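Local coordinates for protein phiAB6 tailspike (Unidentified phage, PDB 5JS4) that forms the trimeric beta-helical tailspike of a phage and probably binds and fragments the exopolysaccharide of its host, Acinetobacter baumannii, at residues D424-I429 with G450-T455; Y266-L271 with D291-G296. One frame throughout, in Å; residues are numbered along the deposited sequence.

Contact 1: D424-I429 with G450-T455; sequences DGHAMI and GIKART
The imidazole of H426 is the flat group here, and it meets K452 and G450 differently. At its edge, in the ring plane, sits the carbonyl oxygen of G450, 3.7 Å from H426 CD2. K452 comes in at a slant, K452 CB 3.7 Å from H426 CD2. With CG anti to the backbone N (chi1 -176°) and the chain extended beyond it, the lysine slants across, bringing CD near H426 NE2. H426 NE2 is hydrogen-bonded to the carboxylate of E479, on the next strand beyond K452.

The same G450 oxygen takes two successive amides. M428 N donates to G450 O over 3.1 Å, nearly straight at 171°, whereas A427 N reaches the same oxygen in a bent, weak bond. The chain turns a corner at A427, and both N-H groups here point to G450 O. One step on, K452 N donates to M428 O at 2.9 Å, and the register M428 to I451, I429 to K452 is set. This is parallel pairing between successive coils of a right-handed beta-helix of the pectate lyase-like kind, strand 426-430 lying between 398-402 and 451-453. The pairing is filled out by two CA-H...O contacts, I451 CA to M428 O and I429 CA to K452 O.

On the opposite face of the sheet from K452, M428 and I451 lie side by side and point the same way, with M428 SD 4.1 Å from I451 CG1. F439 touches both, F444 touches I451, and F415 and F420 pack on M428. A bend at chi3 (70°) turns the methionine's terminal methyl away from I451.

Contact 2: Y266-L271 with D291-G296; sequences YCDSAL and DLKGKG
D268 and K293 meet in a salt bridge, K293 NZ lying 2.8 Å from D268 OD1. The ammonium group stands above the carboxylate plane, 48° out of it, and the lysine gets there by bending at chi2 and chi4. The same OD1 also accepts from the side-chain amide of Q264, one turn back in the helix, so a second donor helps fix the carboxylate.

K295 is the other lysine, and its ammonium group is spoken for mainly by the backbone: NZ donates to G273 O, with a weaker bond to T272 O. A water, 3.2 Å from K295 NZ, links it to S269 O. On its way there the lysine chain crosses the helix end, CD at the edge of the Y266 ring, 4.0 Å from CE1, and CE 3.5 Å from C267 O. Y266 OH is hydrogen-bonded to N275 O.

Between the two lysines C267 fills the middle. With SG anti to its carbonyl carbon (chi1 -63°), the sulfur rests 3.7 Å from L292 CA and against L292 CD2, while C267 CB comes 3.6 Å from D291 O.

The loop holds its own shape. D291 OD1 accepts from K293 N at 3.0 Å in an Asx turn and also from N332 ND2, and L292 to K295 form a type I' beta turn closed by K295 N to L292 O. Just past the helix end, S269 OG accepts from L271 N in an ST turn.

G294 O is bonded to Y309 OH of a second subunit, and K295 packs on L312 there. In this early coil of the pectate lyase-like beta-helix, short helix 260-268 lies against the corner loop joining strands 290-291 and 296-298, with Y266 and C267 on L276 of strand 275-277 and L292 on strand 328-333.

Contacts 1 and 2 lie in series along one chain, contact 2 closing before contact 1 opens, and both fall in the same pectate lyase-like range. Their centres are 32 Å apart and their nearest atoms about 19 Å, so they do not touch. One parallel sheet spans the distance: strand 290-291, which leads into the loop of contact 2, is the strand at one edge of it, and strands 426-430 and 451-453 of contact 1 stand further along it. Contact 2 also meets other subunits, whereas contact 1 is built within one chain. None of the residues lining the three malonic acid pockets belongs to either contact.

Contact 1: D424-I429 with G450-T455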
# COMPACT_ATOMS: atom_id res chain seq x y z
N ASP A 424 -25.27 13.92 -7.50
CA ASP A 424 -25.47 14.66 -8.75
C ASP A 424 -24.19 15.32 -9.25
O ASP A 424 -24.11 15.73 -10.41
CB ASP A 424 -26.53 15.75 -8.58
CG ASP A 424 -27.87 15.21 -8.14
OD1 ASP A 424 -28.32 14.19 -8.70
OD2 ASP A 424 -28.48 15.82 -7.23
N GLY A 425 -23.20 15.45 -8.37
CA GLY A 425 -21.94 16.10 -8.70
C GLY A 425 -20.76 15.17 -8.49
O GLY A 425 -20.78 14.01 -8.91
N HIS A 426 -19.73 15.68 -7.82
CA HIS A 426 -18.49 14.94 -7.57
C HIS A 426 -18.49 14.27 -6.20
O HIS A 426 -19.28 14.60 -5.32
CB HIS A 426 -17.29 15.87 -7.67
CG HIS A 426 -16.90 16.22 -9.07
ND1 HIS A 426 -17.65 17.05 -9.87
CD2 HIS A 426 -15.83 15.85 -9.81
CE1 HIS A 426 -17.06 17.17 -11.04
NE2 HIS A 426 -15.95 16.45 -11.03
N ALA A 427 -17.57 13.32 -6.03
CA ALA A 427 -17.29 12.77 -4.71
C ALA A 427 -16.58 13.82 -3.87
O ALA A 427 -17.03 14.15 -2.77
CB ALA A 427 -16.44 11.51 -4.83
N MET A 428 -15.47 14.33 -4.39
CA MET A 428 -14.66 15.34 -3.70
C MET A 428 -14.23 16.44 -4.66
O MET A 428 -13.82 16.16 -5.79
CB MET A 428 -13.41 14.70 -3.10
CG MET A 428 -13.69 13.55 -2.15
SD MET A 428 -12.20 12.89 -1.39
CE MET A 428 -11.71 14.22 -0.30
N ILE A 429 -14.33 17.69 -4.21
CA ILE A 429 -13.86 18.84 -4.97
C ILE A 429 -12.89 19.66 -4.13
O ILE A 429 -13.26 20.18 -3.08
CB ILE A 429 -15.02 19.75 -5.43
CG1 ILE A 429 -15.99 18.98 -6.32
CG2 ILE A 429 -14.48 20.97 -6.17
CD1 ILE A 429 -17.27 19.73 -6.64
N GLY A 450 -15.59 12.10 -9.86
CA GLY A 450 -14.81 11.46 -8.82
C GLY A 450 -14.17 12.49 -7.91
O GLY A 450 -14.87 13.30 -7.29
N ILE A 451 -12.84 12.44 -7.82
CA ILE A 451 -12.07 13.43 -7.09
C ILE A 451 -11.54 14.45 -8.09
O ILE A 451 -10.87 14.09 -9.05
CB ILE A 451 -10.88 12.78 -6.34
CG1 ILE A 451 -11.41 11.87 -5.23
CG2 ILE A 451 -9.95 13.84 -5.76
CD1 ILE A 451 -10.39 10.87 -4.73
N LYS A 452 -11.86 15.72 -7.85
CA LYS A 452 -11.41 16.82 -8.69
C LYS A 452 -10.53 17.76 -7.87
O LYS A 452 -10.86 18.08 -6.73
CB LYS A 452 -12.60 17.58 -9.28
CG LYS A 452 -12.22 18.68 -10.26
CD LYS A 452 -13.46 19.41 -10.76
CE LYS A 452 -13.09 20.52 -11.73
NZ LYS A 452 -14.29 21.19 -12.28
N ALA A 453 -9.42 18.18 -8.46
CA ALA A 453 -8.50 19.12 -7.82
C ALA A 453 -7.73 19.90 -8.88
O ALA A 453 -7.63 19.47 -10.03
CB ALA A 453 -7.53 18.37 -6.91
N ARG A 454 -7.19 21.05 -8.49
CA ARG A 454 -6.31 21.82 -9.37
C ARG A 454 -4.94 21.18 -9.48
O ARG A 454 -4.37 21.07 -10.57
CB ARG A 454 -6.16 23.26 -8.87
CG ARG A 454 -5.44 24.17 -9.85
CD ARG A 454 -5.47 25.61 -9.38
NE ARG A 454 -4.66 25.81 -8.18
CZ ARG A 454 -4.56 26.96 -7.51
NH1 ARG A 454 -5.23 28.04 -7.92
NH2 ARG A 454 -3.79 27.04 -6.44
N THR A 455 -4.40 20.76 -8.33
CA THR A 455 -3.08 20.14 -8.24
C THR A 455 -3.18 18.95 -7.31
O THR A 455 -3.79 19.04 -6.24
CB THR A 455 -2.04 21.12 -7.66
OG1 THR A 455 -1.92 22.25 -8.52
CG2 THR A 455 -0.67 20.46 -7.48

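Contact 2: Y266-L271 with D291-G296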
# COMPACT_ATOMS: atom_id res chain seq x y z
N TYR A 266 -27.26 23.98 24.01
CA TYR A 266 -26.22 23.01 24.37
C TYR A 266 -24.83 23.59 24.12
O TYR A 266 -23.95 23.52 24.98
CB TYR A 266 -26.40 21.72 23.57
CG TYR A 266 -25.38 20.66 23.90
CD1 TYR A 266 -24.07 20.76 23.45
CD2 TYR A 266 -25.72 19.55 24.67
CE1 TYR A 266 -23.13 19.80 23.76
CE2 TYR A 266 -24.79 18.58 24.97
CZ TYR A 266 -23.50 18.71 24.52
OH TYR A 266 -22.57 17.75 24.82
N CYS A 267 -24.63 24.14 22.92
CA CYS A 267 -23.33 24.66 22.52
C CYS A 267 -22.94 25.94 23.27
O CYS A 267 -21.76 26.25 23.40
CB CYS A 267 -23.29 24.90 21.01
SG CYS A 267 -23.49 23.39 20.05
N ASP A 268 -23.94 26.68 23.76
CA ASP A 268 -23.71 27.90 24.53
C ASP A 268 -23.55 27.64 26.03
O ASP A 268 -23.14 28.53 26.78
CB ASP A 268 -24.87 28.88 24.33
CG ASP A 268 -24.97 29.39 22.90
OD1 ASP A 268 -24.06 29.14 22.08
OD2 ASP A 268 -25.98 30.04 22.59
N SER A 269 -23.85 26.41 26.47
CA SER A 269 -23.86 26.07 27.89
C SER A 269 -22.46 25.94 28.48
O SER A 269 -21.55 25.44 27.83
CB SER A 269 -24.61 24.76 28.12
OG SER A 269 -24.49 24.33 29.47
N ALA A 270 -22.32 26.37 29.74
CA ALA A 270 -21.09 26.20 30.51
C ALA A 270 -20.86 24.76 30.98
O ALA A 270 -19.79 24.44 31.48
CB ALA A 270 -21.11 27.12 31.71
N LEU A 271 -21.88 23.92 30.85
CA LEU A 271 -21.86 22.58 31.44
C LEU A 271 -21.40 21.50 30.48
O LEU A 271 -21.05 20.40 30.91
CB LEU A 271 -23.26 22.22 31.95
CG LEU A 271 -23.87 23.22 32.94
CD1 LEU A 271 -25.38 23.06 32.98
CD2 LEU A 271 -23.26 23.05 34.32
N ASP A 291 -24.65 27.02 15.38
CA ASP A 291 -23.25 27.35 15.55
C ASP A 291 -22.70 26.46 16.66
O ASP A 291 -23.04 26.63 17.82
CB ASP A 291 -23.09 28.83 15.91
CG ASP A 291 -21.65 29.30 15.94
OD1 ASP A 291 -20.73 28.45 15.99
OD2 ASP A 291 -21.42 30.52 15.93
N LEU A 292 -21.85 25.50 16.28
CA LEU A 292 -21.32 24.53 17.24
C LEU A 292 -20.33 25.14 18.23
O LEU A 292 -19.98 24.50 19.22
CB LEU A 292 -20.67 23.35 16.50
CG LEU A 292 -21.65 22.38 15.83
CD1 LEU A 292 -20.93 21.47 14.86
CD2 LEU A 292 -22.43 21.56 16.85
N LYS A 293 -19.87 26.36 17.96
CA LYS A 293 -18.97 27.08 18.86
C LYS A 293 -17.72 26.27 19.18
O LYS A 293 -17.23 26.29 20.31
CB LYS A 293 -19.69 27.45 20.17
CG LYS A 293 -20.98 28.23 20.01
CD LYS A 293 -20.73 29.62 19.46
CE LYS A 293 -21.98 30.49 19.54
NZ LYS A 293 -22.25 30.98 20.92
N GLY A 294 -17.21 25.54 18.19
CA GLY A 294 -15.99 24.76 18.35
C GLY A 294 -16.19 23.38 18.94
O GLY A 294 -15.22 22.64 19.12
N LYS A 295 -17.43 23.01 19.24
CA LYS A 295 -17.71 21.66 19.70
C LYS A 295 -17.78 20.71 18.52
O LYS A 295 -18.26 21.06 17.45
CB LYS A 295 -19.01 21.61 20.50
CG LYS A 295 -18.94 22.43 21.77
CD LYS A 295 -20.11 22.15 22.69
CE LYS A 295 -20.15 23.14 23.84
NZ LYS A 295 -19.02 22.98 24.80
N GLY A 296 -17.26 19.51 18.70
CA GLY A 296 -17.44 18.45 17.72
C GLY A 296 -18.85 17.89 17.80
O GLY A 296 -19.68 18.34 18.60
O HOH W 1 -19.10 24.36 27.74